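Local coordinates for protein ribokinase RBSK (Mycobacterium tuberculosis, PDB 3GO6) that probably phosphorylates D-ribose at O5 using ATP and magnesium, making ribose 5-phosphate for nucleotide synthesis and the pentose phosphate pathway, at residues Gly247-Gly252 against Cys276-Leu281. Residues are numbered along the deposited sequence; the frame is centred on the assembly and turned at random.
Sequences GDVFAG and CAAGAL. With RIB (alpha-D-ribofuranose), chain C.
Phe250 presents its ring edge to Cys276: SG lies in the ring plane, 89° off the normal and 3.7 Å from CE1, a sulfur-aromatic contact. The backbone N of Cys276 approaches obliquely, also 3.7 Å from Phe250 CE1. With CG anti to its backbone N (chi1 179°), the phenyl group reaches Cys276 on the neighbouring helix; the same side chain also touches Val214 and Thr216 of strand 212-216, in the large mixed sheet. One turn further along that helix, Gly279 brings its CA within 4.8 Å of the Phe250 CA. Beside it, CG1 of Val249 rests 3.8 Å from CB of Ala278 and 3.7 Å from that residue's carbonyl O. Segments 247-252 and 276-281 run nearly antiparallel, at 153°, their axes coming within 7.8 Å, an approach that small Ala278 and Gly279 allow. No hydrogen bond joins them; the contact is mostly apolar. Asp248 OD2 accepts a 2.5 Å hydrogen bond from O5 of the ribose; Asn61 ND2 also bonds OD2 and Gln62 NE2 bonds OD1, which should help orient the carboxylate. In this PfkB-family kinase Asp248, near the N-terminal end of helix 246-257, is the predicted proton acceptor, consistent with activating O5; Gly247 and Cys276 both belong to the ADP site.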
loop_
_atom_site.group_PDB
_atom_site.type_symbol
_atom_site.label_atom_id
_atom_site.label_comp_id
_atom_site.label_asym_id
_atom_site.label_seq_id
_atom_site.Cartn_x
_atom_site.Cartn_y
_atom_site.Cartn_z
ATOM N N GLY A 247 18.868 -5.325 -5.570
ATOM C CA GLY A 247 19.884 -4.276 -5.422
ATOM C C GLY A 247 20.414 -4.176 -3.997
ATOM O O GLY A 247 21.598 -3.965 -3.786
ATOM N N ASP A 248 19.527 -4.330 -3.005
ATOM C CA ASP A 248 19.945 -4.324 -1.589
ATOM C C ASP A 248 20.797 -5.530 -1.286
ATOM O O ASP A 248 21.746 -5.441 -0.519
ATOM C CB ASP A 248 18.721 -4.328 -0.664
ATOM C CG ASP A 248 17.937 -3.034 -0.746
ATOM O OD1 ASP A 248 18.565 -1.982 -1.041
ATOM O OD2 ASP A 248 16.696 -3.072 -0.552
ATOM N N VAL A 249 20.449 -6.671 -1.885
ATOM C CA VAL A 249 21.271 -7.880 -1.748
ATOM C C VAL A 249 22.667 -7.645 -2.332
ATOM O O VAL A 249 23.681 -7.917 -1.684
ATOM C CB VAL A 249 20.596 -9.139 -2.379
ATOM C CG1 VAL A 249 21.554 -10.339 -2.306
ATOM C CG2 VAL A 249 19.281 -9.486 -1.631
ATOM N N PHE A 250 22.725 -7.119 -3.554
ATOM C CA PHE A 250 24.022 -6.780 -4.168
ATOM C C PHE A 250 24.859 -5.910 -3.213
ATOM O O PHE A 250 26.031 -6.207 -2.963
ATOM C CB PHE A 250 23.784 -6.079 -5.517
ATOM C CG PHE A 250 25.054 -5.659 -6.229
ATOM C CD1 PHE A 250 25.541 -6.420 -7.301
ATOM C CD2 PHE A 250 25.741 -4.500 -5.849
ATOM C CE1 PHE A 250 26.720 -6.044 -7.975
ATOM C CE2 PHE A 250 26.923 -4.112 -6.505
ATOM C CZ PHE A 250 27.410 -4.893 -7.580
ATOM N N ALA A 251 24.250 -4.865 -2.644
ATOM C CA ALA A 251 24.981 -3.901 -1.806
ATOM C C ALA A 251 25.484 -4.536 -0.513
ATOM O O ALA A 251 26.642 -4.325 -0.109
ATOM C CB ALA A 251 24.109 -2.687 -1.503
ATOM N N GLY A 252 24.620 -5.321 0.138
ATOM C CA GLY A 252 24.992 -5.964 1.407
ATOM C C GLY A 252 26.100 -6.972 1.201
ATOM O O GLY A 252 27.041 -7.061 2.009
ATOM N N CYS A 276 27.460 -9.628 -7.652
ATOM C CA CYS A 276 26.711 -9.870 -8.898
ATOM C C CYS A 276 25.958 -11.198 -8.843
ATOM O O CYS A 276 24.779 -11.254 -9.198
ATOM C CB CYS A 276 27.630 -9.825 -10.137
ATOM S SG CYS A 276 27.994 -8.164 -10.706
ATOM N N ALA A 277 26.625 -12.251 -8.371
ATOM C CA ALA A 277 25.977 -13.556 -8.242
ATOM C C ALA A 277 24.828 -13.528 -7.252
ATOM O O ALA A 277 23.768 -14.084 -7.523
ATOM C CB ALA A 277 26.989 -14.655 -7.853
ATOM N N ALA A 278 25.035 -12.895 -6.096
ATOM C CA ALA A 278 23.990 -12.844 -5.063
ATOM C C ALA A 278 22.763 -12.063 -5.530
ATOM O O ALA A 278 21.623 -12.482 -5.286
ATOM C CB ALA A 278 24.539 -12.275 -3.756
ATOM N N GLY A 279 22.994 -10.949 -6.214
ATOM C CA GLY A 279 21.925 -10.160 -6.811
ATOM C C GLY A 279 21.073 -10.959 -7.779
ATOM O O GLY A 279 19.835 -10.861 -7.765
ATOM N N ALA A 280 21.727 -11.771 -8.605
ATOM C CA ALA A 280 21.013 -12.634 -9.558
ATOM C C ALA A 280 20.124 -13.648 -8.830
ATOM O O ALA A 280 18.928 -13.782 -9.143
ATOM C CB ALA A 280 22.018 -13.347 -10.475
ATOM N N LEU A 281 20.706 -14.337 -7.850
ATOM C CA LEU A 281 19.994 -15.286 -6.996
ATOM C C LEU A 281 18.795 -14.645 -6.299
ATOM O O LEU A 281 17.745 -15.282 -6.114
ATOM C CB LEU A 281 20.939 -15.857 -5.929
ATOM C CG LEU A 281 22.057 -16.803 -6.361
ATOM C CD1 LEU A 281 22.848 -17.272 -5.157
ATOM C CD2 LEU A 281 21.520 -18.009 -7.160
HETATM O O5 RIB C . 15.222 -1.835 -2.209
HETATM C C5 RIB C . 13.900 -2.231 -1.779
HETATM C C4 RIB C . 13.573 -1.518 -0.454
HETATM O O4 RIB C . 13.384 -0.115 -0.733
HETATM C C3 RIB C . 12.262 -1.967 0.167
HETATM O O3 RIB C . 12.408 -2.957 1.216
HETATM C C2 RIB C . 11.619 -0.680 0.650
HETATM O O2 RIB C . 11.410 -0.686 2.068
HETATM C C1 RIB C . 12.508 0.474 0.212
HETATM O O1 RIB C . 13.301 0.984 1.292
#